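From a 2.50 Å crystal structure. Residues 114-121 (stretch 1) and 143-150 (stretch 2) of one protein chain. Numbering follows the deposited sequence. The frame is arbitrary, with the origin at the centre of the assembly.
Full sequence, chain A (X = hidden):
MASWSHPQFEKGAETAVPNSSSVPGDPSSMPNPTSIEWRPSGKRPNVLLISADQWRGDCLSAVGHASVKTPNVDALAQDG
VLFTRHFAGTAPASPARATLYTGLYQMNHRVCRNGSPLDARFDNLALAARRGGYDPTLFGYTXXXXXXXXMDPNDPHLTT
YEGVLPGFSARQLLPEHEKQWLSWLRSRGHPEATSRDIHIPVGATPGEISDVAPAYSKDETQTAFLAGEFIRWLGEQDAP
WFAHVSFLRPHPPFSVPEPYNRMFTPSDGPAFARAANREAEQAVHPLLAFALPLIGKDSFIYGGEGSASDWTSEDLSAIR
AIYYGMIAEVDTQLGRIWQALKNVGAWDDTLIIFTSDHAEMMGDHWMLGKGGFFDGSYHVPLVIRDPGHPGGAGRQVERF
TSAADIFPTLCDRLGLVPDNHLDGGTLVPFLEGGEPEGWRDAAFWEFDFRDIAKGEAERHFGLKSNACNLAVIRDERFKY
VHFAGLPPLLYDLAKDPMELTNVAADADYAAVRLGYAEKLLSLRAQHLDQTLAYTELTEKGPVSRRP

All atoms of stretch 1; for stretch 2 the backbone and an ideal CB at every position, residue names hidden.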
# COMPACT_ATOMS: atom_id res chain seq x y z
N ASN A 114 -8.85 16.95 1.02
CA ASN A 114 -9.52 17.52 2.18
C ASN A 114 -10.90 16.86 2.17
O ASN A 114 -11.64 16.98 1.19
CB ASN A 114 -9.64 19.05 2.04
CG ASN A 114 -8.36 19.81 2.38
OD1 ASN A 114 -7.48 19.34 3.10
ND2 ASN A 114 -8.26 21.04 1.91
N GLY A 115 -11.17 16.05 3.17
CA GLY A 115 -12.43 15.31 3.25
C GLY A 115 -12.20 13.82 3.24
O GLY A 115 -13.12 13.08 3.60
N SER A 116 -10.99 13.35 2.80
CA SER A 116 -10.64 11.91 2.76
C SER A 116 -10.46 11.44 4.21
O SER A 116 -9.66 12.05 4.92
CB SER A 116 -9.33 11.65 2.03
OG SER A 116 -9.42 11.85 0.63
N PRO A 117 -11.21 10.40 4.67
CA PRO A 117 -11.06 9.96 6.07
C PRO A 117 -9.68 9.36 6.39
O PRO A 117 -9.02 8.76 5.54
CB PRO A 117 -12.16 8.91 6.22
CG PRO A 117 -13.17 9.27 5.14
CD PRO A 117 -12.27 9.62 4.01
N LEU A 118 -9.24 9.56 7.64
CA LEU A 118 -8.00 8.97 8.14
C LEU A 118 -8.41 7.80 8.99
O LEU A 118 -9.12 7.98 10.00
CB LEU A 118 -7.12 9.97 8.96
CG LEU A 118 -5.87 9.40 9.67
CD1 LEU A 118 -4.82 8.94 8.67
CD2 LEU A 118 -5.32 10.40 10.66
N ASP A 119 -7.98 6.60 8.57
CA ASP A 119 -8.27 5.36 9.27
C ASP A 119 -7.95 5.46 10.76
O ASP A 119 -6.86 5.90 11.16
CB ASP A 119 -7.54 4.18 8.60
CG ASP A 119 -8.07 2.82 8.99
OD1 ASP A 119 -8.56 2.68 10.13
OD2 ASP A 119 -7.89 1.86 8.18
N ALA A 120 -8.92 5.05 11.58
CA ALA A 120 -8.84 5.04 13.05
C ALA A 120 -7.75 4.09 13.57
O ALA A 120 -7.32 4.26 14.71
CB ALA A 120 -10.20 4.65 13.62
N ARG A 121 -7.29 3.12 12.73
CA ARG A 121 -6.26 2.14 13.09
C ARG A 121 -4.87 2.73 13.31
O ARG A 121 -4.06 2.11 13.99
CB ARG A 121 -6.20 1.00 12.04
CG ARG A 121 -5.26 1.21 10.84
CD ARG A 121 -5.40 0.05 9.91
NE ARG A 121 -4.25 -0.08 9.01
CZ ARG A 121 -4.23 0.37 7.77
NH1 ARG A 121 -5.26 1.03 7.27
NH2 ARG A 121 -3.15 0.19 7.02
N UNK A 143 -7.01 19.44 11.04
CA UNK A 143 -7.70 19.14 9.78
C UNK A 143 -7.78 17.63 9.52
O UNK A 143 -7.44 17.15 8.45
CB UNK A 143 -6.99 19.83 8.61
N UNK A 144 -8.26 16.88 10.53
CA UNK A 144 -8.40 15.42 10.43
C UNK A 144 -9.84 15.05 10.12
O UNK A 144 -10.71 15.25 10.96
CB UNK A 144 -7.95 14.74 11.72
N UNK A 145 -10.10 14.45 8.94
CA UNK A 145 -11.45 13.94 8.70
C UNK A 145 -11.47 12.61 9.46
O UNK A 145 -10.56 11.79 9.24
CB UNK A 145 -11.77 13.78 7.21
N UNK A 146 -12.42 12.40 10.41
CA UNK A 146 -12.46 11.12 11.13
C UNK A 146 -12.82 9.91 10.27
O UNK A 146 -13.29 10.06 9.14
CB UNK A 146 -13.47 11.22 12.28
N UNK A 147 -12.59 8.69 10.80
CA UNK A 147 -12.96 7.44 10.15
C UNK A 147 -14.50 7.34 10.39
O UNK A 147 -14.94 7.30 11.54
CB UNK A 147 -12.19 6.24 10.71
N UNK A 148 -15.32 7.40 9.32
CA UNK A 148 -16.78 7.39 9.51
C UNK A 148 -17.36 6.06 9.98
O UNK A 148 -18.45 6.04 10.53
CB UNK A 148 -17.46 7.78 8.20
N UNK A 149 -16.63 4.94 9.76
CA UNK A 149 -17.05 3.60 10.12
C UNK A 149 -17.43 3.47 11.58
O UNK A 149 -16.70 3.92 12.46
CB UNK A 149 -15.94 2.60 9.79
N UNK A 150 -18.65 2.98 11.79
CA UNK A 150 -19.26 2.79 13.09
C UNK A 150 -19.90 4.03 13.69
O UNK A 150 -20.77 3.91 14.56
CB UNK A 150 -18.20 2.26 14.06

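Position 143 has phi and psi of 52° and 52°, left-handed angles that glycine, asparagine and aspartate tolerate best. Its CB points toward stretch 1, but nothing there lies within 5.5 Å, so a polar group could fit. The residue is Asp 143, its OD2 hydrogen-bonded elsewhere in the structure.

Position 144 sends its CB sideways, 5.2 Å from Leu 118 CD2. A small or branched side chain with a methyl to offer would suit: valine, threonine or isoleucine. It is Thr 144, whose CG2 packs 3.9 Å from Leu 118 CD2.

Position 145 is closely hemmed in. Its CB points toward stretch 1 and, in its ideal place, sits 3.6 Å from Ser 116 O, 3.9 Å from Gly 115 O and 4.1 Å from Pro 117 CA. Of the three staggered directions for a further atom, one is blocked by Ser 116 O and the others are tight against Gly 115, so a small side chain such as alanine or serine suits best, without ruling out the rest. Ala 145 is found, its CB 3.5 Å from Ser 116 O. Its carbonyl accepts a hydrogen bond from Leu 118 N (N to O 3.0 Å), which any residue could provide, and a water accepts a hydrogen bond from Ala 145 N and lies within hydrogen-bonding reach of Ser 116 O.

At position 146 the CB points away, and with phi at -67° a proline is allowed among many others. Pro 146 is present; its contribution is the carbonyl, with O 3.3 Å from Pro 117 CB.

Position 147 points sideways, its ideal CB 3.6 Å from Ala 120 N, a donor that invites a short acceptor such as aspartate or asparagine. Asp 147 answers: Ala 120 N donates to its OD2 at 3.0 Å, nearly straight. The price is the like charge of Asp 119, with OD1 3.3 Å from Asp 147 OD2, which calls for a cation nearby.

Position 148, phi -70°, lies beside the Pro 117 ring, so an apolar residue or proline would fit. Pro 148 places its CD 3.6 Å from Pro 117 CB.

Position 149 points toward stretch 1 with no atom of it within 5.5 Å of the ideal CB, leaving room for a long side chain; the carboxylate of Asp 119 favours lysine or arginine. Arg 149 reaches both acids: NH2 forms salt bridges with Asp 119 OD1 (3.1 Å) and Asp 147 OD2 (2.7 Å), while NE donates to Asp 147 OD1 (2.8 Å). The Arg 149 guanidinium helps offset the two crowded carboxylates, and Arg 121 adds a second positive charge at Asp 119.

Position 150 is out of reach, and its phi of 82° favours glycine; it is Gly 150, poorly ordered.

Stretch 2 143-150: DTAPDPRG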
# COMPACT_ATOMS: atom_id res chain seq x y z
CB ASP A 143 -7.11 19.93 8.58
CG ASP A 143 -7.52 21.40 8.48
OD1 ASP A 143 -8.43 21.83 9.25
OD2 ASP A 143 -6.93 22.12 7.65
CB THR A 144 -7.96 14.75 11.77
OG1 THR A 144 -6.78 15.36 12.26
CG2 THR A 144 -7.76 13.24 11.65
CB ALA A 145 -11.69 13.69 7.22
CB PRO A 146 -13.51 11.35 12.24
CG PRO A 146 -14.35 12.47 11.76
CD PRO A 146 -13.55 13.29 10.79
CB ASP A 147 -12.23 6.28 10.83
CG ASP A 147 -12.38 4.93 10.20
OD1 ASP A 147 -13.36 4.72 9.43
OD2 ASP A 147 -11.59 4.05 10.53
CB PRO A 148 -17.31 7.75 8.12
CG PRO A 148 -16.29 7.18 7.19
CD PRO A 148 -14.98 7.48 7.89
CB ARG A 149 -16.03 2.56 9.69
CG ARG A 149 -15.95 2.51 8.19
CD ARG A 149 -14.78 1.71 7.68
NE ARG A 149 -13.53 2.15 8.29
CZ ARG A 149 -12.38 1.51 8.19
NH1 ARG A 149 -12.29 0.39 7.48
NH2 ARG A 149 -11.31 1.96 8.81
O HOH W 1 -8.18 12.77 7.52
O HOH W 2 -9.29 -0.27 8.73
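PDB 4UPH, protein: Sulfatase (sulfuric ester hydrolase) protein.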